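Local coordinates for acyl-CoA dehydrogenase domain protein Tcur3483 (Thermomonospora curvata, PDB 6WY9) that binds FAD and, as its family suggests, probably oxidises the CH-CH group of acyl-CoA-type substrates, at residues A[54-66]-A[176-188]. Residues are numbered along the deposited sequence; the frame is centred on the assembly and turned at random.
With FDA (dihydroflavine-adenine dinucleotide), chain C.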
loop_
_atom_site.group_PDB
_atom_site.type_symbol
_atom_site.label_atom_id
_atom_site.label_comp_id
_atom_site.label_asym_id
_atom_site.label_seq_id
_atom_site.Cartn_x
_atom_site.Cartn_y
_atom_site.Cartn_z
ATOM N N GLU A 54 -9.621 -19.647 -21.568
ATOM C CA GLU A 54 -10.035 -18.243 -21.509
ATOM C C GLU A 54 -11.554 -18.106 -21.526
ATOM O O GLU A 54 -12.115 -17.236 -20.846
ATOM C CB GLU A 54 -9.422 -17.459 -22.674
ATOM C CG GLU A 54 -9.960 -17.844 -24.046
ATOM C CD GLU A 54 -9.470 -16.925 -25.152
ATOM O OE1 GLU A 54 -9.043 -15.785 -24.855
ATOM O OE2 GLU A 54 -9.512 -17.347 -26.327
ATOM N N GLN A 55 -12.231 -18.956 -22.303
ATOM C CA GLN A 55 -13.683 -18.879 -22.421
ATOM C C GLN A 55 -14.369 -19.353 -21.146
ATOM O O GLN A 55 -15.390 -18.783 -20.733
ATOM C CB GLN A 55 -14.143 -19.709 -23.617
ATOM C CG GLN A 55 -13.345 -19.452 -24.879
ATOM C CD GLN A 55 -13.398 -20.615 -25.850
ATOM O OE1 GLN A 55 -13.882 -21.705 -25.519
ATOM N NE2 GLN A 55 -12.895 -20.392 -27.059
ATOM N N GLY A 56 -13.826 -20.398 -20.511
ATOM C CA GLY A 56 -14.412 -20.923 -19.295
ATOM C C GLY A 56 -15.731 -21.616 -19.602
ATOM O O GLY A 56 -15.999 -22.043 -20.724
ATOM N N VAL A 57 -16.579 -21.696 -18.575
ATOM C CA VAL A 57 -17.847 -22.411 -18.699
ATOM C C VAL A 57 -18.686 -21.934 -19.888
ATOM O O VAL A 57 -19.587 -22.646 -20.339
ATOM C CB VAL A 57 -18.629 -22.287 -17.376
ATOM C CG1 VAL A 57 -17.946 -23.107 -16.298
ATOM C CG2 VAL A 57 -18.710 -20.826 -16.958
ATOM N N GLY A 58 -18.414 -20.756 -20.416
ATOM C CA GLY A 58 -19.218 -20.303 -21.531
ATOM C C GLY A 58 -18.731 -20.694 -22.906
ATOM O O GLY A 58 -19.365 -20.305 -23.894
ATOM N N GLY A 59 -17.610 -21.466 -22.993
ATOM C CA GLY A 59 -16.973 -21.769 -24.259
ATOM C C GLY A 59 -17.583 -22.968 -24.972
ATOM O O GLY A 59 -18.279 -23.788 -24.371
ATOM N N GLU A 60 -17.301 -23.068 -26.275
ATOM C CA GLU A 60 -18.031 -24.014 -27.115
ATOM C C GLU A 60 -17.661 -25.449 -26.782
ATOM O O GLU A 60 -18.537 -26.320 -26.659
ATOM C CB GLU A 60 -17.768 -23.720 -28.589
ATOM C CG GLU A 60 -18.592 -22.576 -29.141
ATOM C CD GLU A 60 -18.471 -22.455 -30.643
ATOM O OE1 GLU A 60 -19.468 -22.723 -31.347
ATOM O OE2 GLU A 60 -17.370 -22.105 -31.119
ATOM N N ARG A 61 -16.368 -25.708 -26.633
ATOM C CA ARG A 61 -15.829 -27.041 -26.385
ATOM C C ARG A 61 -15.847 -27.416 -24.921
ATOM O O ARG A 61 -15.321 -28.470 -24.549
ATOM C CB ARG A 61 -14.401 -27.135 -26.929
ATOM C CG ARG A 61 -14.348 -27.063 -28.439
ATOM C CD ARG A 61 -13.994 -28.417 -29.054
ATOM N NE ARG A 61 -12.549 -28.592 -29.214
ATOM C CZ ARG A 61 -11.844 -28.064 -30.211
ATOM N NH1 ARG A 61 -10.537 -28.269 -30.290
ATOM N NH2 ARG A 61 -12.453 -27.323 -31.133
ATOM N N PHE A 62 -16.454 -26.582 -24.079
ATOM C CA PHE A 62 -16.476 -26.890 -22.658
ATOM C C PHE A 62 -17.114 -28.255 -22.400
ATOM O O PHE A 62 -16.499 -29.129 -21.778
ATOM C CB PHE A 62 -17.191 -25.767 -21.915
ATOM C CG PHE A 62 -17.396 -26.033 -20.457
ATOM C CD1 PHE A 62 -16.320 -26.286 -19.623
ATOM C CD2 PHE A 62 -18.676 -25.989 -19.910
ATOM C CE1 PHE A 62 -16.518 -26.517 -18.276
ATOM C CE2 PHE A 62 -18.883 -26.227 -18.563
ATOM C CZ PHE A 62 -17.820 -26.491 -17.743
ATOM N N ARG A 63 -18.326 -28.482 -22.918
ATOM C CA ARG A 63 -19.026 -29.732 -22.618
ATOM C C ARG A 63 -18.265 -30.925 -23.162
ATOM O O ARG A 63 -18.293 -32.011 -22.574
ATOM C CB ARG A 63 -20.449 -29.718 -23.196
ATOM C CG ARG A 63 -21.325 -28.602 -22.705
ATOM C CD ARG A 63 -21.451 -28.646 -21.206
ATOM N NE ARG A 63 -21.874 -29.960 -20.724
ATOM C CZ ARG A 63 -23.114 -30.237 -20.326
ATOM N NH1 ARG A 63 -24.049 -29.293 -20.347
ATOM N NH2 ARG A 63 -23.408 -31.462 -19.899
ATOM N N GLU A 64 -17.620 -30.749 -24.315
ATOM C CA GLU A 64 -16.774 -31.787 -24.896
ATOM C C GLU A 64 -15.690 -32.235 -23.922
ATOM O O GLU A 64 -15.451 -33.438 -23.741
ATOM C CB GLU A 64 -16.150 -31.244 -26.175
ATOM C CG GLU A 64 -15.782 -32.276 -27.190
ATOM C CD GLU A 64 -15.135 -31.645 -28.401
ATOM O OE1 GLU A 64 -13.930 -31.900 -28.637
ATOM O OE2 GLU A 64 -15.835 -30.872 -29.095
ATOM N N VAL A 65 -14.995 -31.274 -23.309
ATOM C CA VAL A 65 -13.991 -31.609 -22.301
ATOM C C VAL A 65 -14.646 -32.282 -21.102
ATOM O O VAL A 65 -14.236 -33.368 -20.685
ATOM C CB VAL A 65 -13.208 -30.351 -21.876
ATOM C CG1 VAL A 65 -12.068 -30.717 -20.918
ATOM C CG2 VAL A 65 -12.673 -29.616 -23.089
ATOM N N VAL A 66 -15.672 -31.636 -20.526
ATOM C CA VAL A 66 -16.300 -32.157 -19.308
ATOM C C VAL A 66 -16.676 -33.617 -19.496
ATOM O O VAL A 66 -16.375 -34.466 -18.649
ATOM C CB VAL A 66 -17.527 -31.312 -18.914
ATOM C CG1 VAL A 66 -18.323 -31.996 -17.792
ATOM C CG2 VAL A 66 -17.112 -29.888 -18.487
ATOM N N ILE A 176 -28.260 -11.946 -13.965
ATOM C CA ILE A 176 -27.238 -11.301 -14.776
ATOM C C ILE A 176 -25.887 -11.883 -14.391
ATOM O O ILE A 176 -25.651 -12.261 -13.238
ATOM C CB ILE A 176 -27.290 -9.746 -14.622
ATOM C CG1 ILE A 176 -26.238 -9.065 -15.520
ATOM C CG2 ILE A 176 -27.071 -9.358 -13.169
ATOM C CD1 ILE A 176 -26.604 -7.640 -15.992
ATOM N N PHE A 177 -24.992 -11.982 -15.373
ATOM C CA PHE A 177 -23.682 -12.607 -15.174
ATOM C C PHE A 177 -23.806 -14.095 -14.799
ATOM O O PHE A 177 -23.006 -14.636 -14.019
ATOM C CB PHE A 177 -22.811 -11.866 -14.130
ATOM C CG PHE A 177 -22.760 -10.383 -14.318
ATOM C CD1 PHE A 177 -22.201 -9.829 -15.460
ATOM C CD2 PHE A 177 -23.297 -9.528 -13.354
ATOM C CE1 PHE A 177 -22.201 -8.429 -15.656
ATOM C CE2 PHE A 177 -23.278 -8.121 -13.528
ATOM C CZ PHE A 177 -22.726 -7.580 -14.689
ATOM N N THR A 178 -24.767 -14.781 -15.400
ATOM C CA THR A 178 -24.959 -16.216 -15.182
ATOM C C THR A 178 -23.932 -16.970 -16.012
ATOM O O THR A 178 -24.234 -17.423 -17.115
ATOM C CB THR A 178 -26.369 -16.641 -15.592
ATOM O OG1 THR A 178 -27.344 -15.703 -15.099
ATOM C CG2 THR A 178 -26.675 -18.022 -15.050
ATOM N N SER A 179 -22.729 -17.173 -15.456
ATOM C CA SER A 179 -21.672 -17.854 -16.204
ATOM C C SER A 179 -22.084 -19.268 -16.548
ATOM O O SER A 179 -22.557 -20.016 -15.683
ATOM C CB SER A 179 -20.350 -17.939 -15.425
ATOM O OG SER A 179 -20.038 -16.716 -14.835
ATOM N N GLY A 180 -21.794 -19.650 -17.789
ATOM C CA GLY A 180 -22.083 -20.960 -18.317
ATOM C C GLY A 180 -23.545 -21.206 -18.663
ATOM O O GLY A 180 -23.879 -22.324 -19.068
ATOM N N ALA A 181 -24.438 -20.228 -18.504
ATOM C CA ALA A 181 -25.845 -20.544 -18.741
ATOM C C ALA A 181 -26.072 -21.016 -20.172
ATOM O O ALA A 181 -26.995 -21.791 -20.421
ATOM C CB ALA A 181 -26.754 -19.353 -18.427
ATOM N N ASN A 182 -25.245 -20.556 -21.120
ATOM C CA ASN A 182 -25.359 -20.955 -22.524
ATOM C C ASN A 182 -24.927 -22.399 -22.770
ATOM O O ASN A 182 -25.286 -22.971 -23.809
ATOM C CB ASN A 182 -24.523 -20.016 -23.409
ATOM C CG ASN A 182 -23.045 -19.913 -22.953
ATOM O OD1 ASN A 182 -22.747 -19.825 -21.764
ATOM N ND2 ASN A 182 -22.127 -19.925 -23.911
ATOM N N THR A 183 -24.158 -22.997 -21.851
ATOM C CA THR A 183 -23.667 -24.365 -22.017
ATOM C C THR A 183 -24.168 -25.316 -20.949
ATOM O O THR A 183 -23.888 -26.509 -21.041
ATOM C CB THR A 183 -22.116 -24.410 -22.015
ATOM O OG1 THR A 183 -21.599 -23.978 -20.746
ATOM C CG2 THR A 183 -21.549 -23.518 -23.099
ATOM N N ALA A 184 -24.880 -24.827 -19.941
ATOM C CA ALA A 184 -25.377 -25.647 -18.848
ATOM C C ALA A 184 -26.695 -26.335 -19.225
ATOM O O ALA A 184 -27.412 -25.911 -20.136
ATOM C CB ALA A 184 -25.583 -24.798 -17.588
ATOM N N ASP A 185 -26.999 -27.411 -18.494
ATOM C CA ASP A 185 -28.281 -28.098 -18.574
ATOM C C ASP A 185 -29.276 -27.639 -17.520
ATOM O O ASP A 185 -30.483 -27.851 -17.701
ATOM C CB ASP A 185 -28.091 -29.606 -18.410
ATOM C CG ASP A 185 -27.043 -30.159 -19.334
ATOM O OD1 ASP A 185 -27.233 -30.102 -20.565
ATOM O OD2 ASP A 185 -26.014 -30.631 -18.823
ATOM N N TYR A 186 -28.802 -27.059 -16.411
ATOM C CA TYR A 186 -29.678 -26.619 -15.329
ATOM C C TYR A 186 -29.125 -25.362 -14.674
ATOM O O TYR A 186 -27.907 -25.189 -14.561
ATOM C CB TYR A 186 -29.831 -27.680 -14.249
ATOM C CG TYR A 186 -30.441 -28.968 -14.744
ATOM C CD1 TYR A 186 -31.820 -29.080 -14.932
ATOM C CD2 TYR A 186 -29.644 -30.065 -15.005
ATOM C CE1 TYR A 186 -32.373 -30.262 -15.380
ATOM C CE2 TYR A 186 -30.185 -31.249 -15.445
ATOM C CZ TYR A 186 -31.547 -31.342 -15.628
ATOM O OH TYR A 186 -32.070 -32.527 -16.067
ATOM N N ILE A 187 -30.042 -24.499 -14.223
ATOM C CA ILE A 187 -29.715 -23.327 -13.425
ATOM C C ILE A 187 -30.009 -23.637 -11.964
ATOM O O ILE A 187 -31.093 -24.138 -11.622
ATOM C CB ILE A 187 -30.503 -22.082 -13.886
ATOM C CG1 ILE A 187 -30.482 -21.963 -15.414
ATOM C CG2 ILE A 187 -29.914 -20.823 -13.267
ATOM C CD1 ILE A 187 -29.087 -21.655 -16.031
ATOM N N TRP A 188 -29.039 -23.343 -11.102
ATOM C CA TRP A 188 -29.240 -23.362 -9.656
ATOM C C TRP A 188 -29.768 -21.978 -9.297
ATOM O O TRP A 188 -28.999 -21.029 -9.177
ATOM C CB TRP A 188 -27.920 -23.684 -8.984
ATOM C CG TRP A 188 -27.797 -23.576 -7.532
ATOM C CD1 TRP A 188 -27.425 -22.474 -6.824
ATOM C CD2 TRP A 188 -27.901 -24.655 -6.586
ATOM N NE1 TRP A 188 -27.308 -22.793 -5.483
ATOM C CE2 TRP A 188 -27.609 -24.122 -5.312
ATOM C CE3 TRP A 188 -28.232 -26.010 -6.696
ATOM C CZ2 TRP A 188 -27.649 -24.893 -4.151
ATOM C CZ3 TRP A 188 -28.263 -26.779 -5.545
ATOM C CH2 TRP A 188 -27.977 -26.217 -4.289
HETATM P PA FDA C . -22.576 -4.064 -6.775
HETATM O O1A FDA C . -23.134 -2.915 -7.552
HETATM O O2A FDA C . -23.446 -4.758 -5.713
HETATM O O5B FDA C . -21.273 -3.483 -5.862
HETATM C C5B FDA C . -20.360 -2.896 -6.751
HETATM C C4B FDA C . -19.144 -2.464 -5.911
HETATM O O4B FDA C . -19.706 -1.636 -4.785
HETATM C C3B FDA C . -18.489 -3.622 -5.156
HETATM O O3B FDA C . -17.489 -4.229 -5.887
HETATM C C2B FDA C . -17.846 -2.893 -3.990
HETATM O O2B FDA C . -16.677 -2.072 -4.369
HETATM C C1B FDA C . -18.933 -1.859 -3.562
HETATM N N9A FDA C . -19.792 -2.295 -2.462
HETATM C C8A FDA C . -20.978 -3.053 -2.515
HETATM N N7A FDA C . -21.534 -3.205 -1.319
HETATM C C5A FDA C . -20.699 -2.538 -0.450
HETATM C C6A FDA C . -20.754 -2.377 0.943
HETATM N N6A FDA C . -21.755 -2.903 1.676
HETATM N N1A FDA C . -19.797 -1.676 1.588
HETATM C C2A FDA C . -18.814 -1.179 0.781
HETATM N N3A FDA C . -18.620 -1.256 -0.558
HETATM C C4A FDA C . -19.609 -1.947 -1.146
HETATM N N1 FDA C . -23.294 -14.155 -10.375
HETATM C C2 FDA C . -24.170 -15.260 -10.417
HETATM O O2 FDA C . -25.286 -15.199 -9.856
HETATM N N3 FDA C . -23.712 -16.380 -11.101
HETATM C C4 FDA C . -22.459 -16.471 -11.749
HETATM O O4 FDA C . -22.157 -17.496 -12.347
HETATM C C4X FDA C . -21.632 -15.297 -11.659
HETATM N N5 FDA C . -20.379 -15.303 -12.276
HETATM C C5X FDA C . -19.822 -14.099 -12.615
HETATM C C6 FDA C . -18.854 -14.017 -13.547
HETATM C C7 FDA C . -18.324 -12.747 -13.885
HETATM C C7M FDA C . -17.310 -12.703 -14.876
HETATM C C8 FDA C . -18.737 -11.615 -13.286
HETATM C C8M FDA C . -18.178 -10.292 -13.629
HETATM C C9 FDA C . -19.709 -11.698 -12.304
HETATM C C9A FDA C . -20.255 -12.937 -11.985
HETATM N N10 FDA C . -21.241 -13.044 -10.989
HETATM C C10 FDA C . -22.046 -14.187 -11.016
HETATM C "C1'" FDA C . -21.794 -11.795 -10.391
HETATM C "C2'" FDA C . -21.086 -11.426 -9.058
HETATM O "O2'" FDA C . -21.457 -12.267 -8.073
HETATM C "C3'" FDA C . -21.541 -9.919 -8.797
HETATM O "O3'" FDA C . -20.941 -9.044 -9.731
HETATM C "C4'" FDA C . -21.236 -9.506 -7.364
HETATM O "O4'" FDA C . -22.097 -10.214 -6.540
HETATM C "C5'" FDA C . -21.361 -7.962 -7.262
HETATM O "O5'" FDA C . -22.686 -7.625 -7.546
HETATM P P FDA C . -22.711 -6.301 -8.510
HETATM O O1P FDA C . -21.930 -6.672 -9.676
HETATM O O2P FDA C . -24.170 -5.897 -8.660
HETATM O O3P FDA C . -21.869 -5.078 -7.770
#
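Ser179 presents its CB to Val57 CG2 and, from its backbone N, hydrogen-bonds O4 of the flavin, so one residue touches both the N-terminal domain and the cofactor. At Gly180, the third residue of a type II turn running from Thr178 to Ala181, the same methyl drops onto the bare backbone, Val57 CG2 lying 3.4 Å from Gly180 N. Asn182 follows, with CG between its backbone N and carbonyl carbon (chi1 54°); ND2 then reaches Gly58 O at 2.8 Å, with that oxygen close to the amide plane. Thr183 OG1 points at Val57 O as a donor, but at 2.4 Å the modelled distance is too short to be trusted in detail; it also lies obliquely off Phe62 CD2 at 3.6 Å, while the methyl, CG2, rests near Gly59 O. Arg63 bends at chi2 and chi3 to bring NH1 onto Thr183 O in a fairly straight bond (2.9 Å, 163°). The same guanidinium forms a salt bridge to Asp185, NH1 and NH2 both converging on OD2; NH2 meets the syn lone pair of OD2, whereas NH1 comes from above the carboxylate plane. Val141 N also donates to OD2. Together these bonds tie the alpha-helical N-terminal domain to the flavin-binding loop of the beta-domain, an interdomain junction of the acyl-CoA dehydrogenase fold.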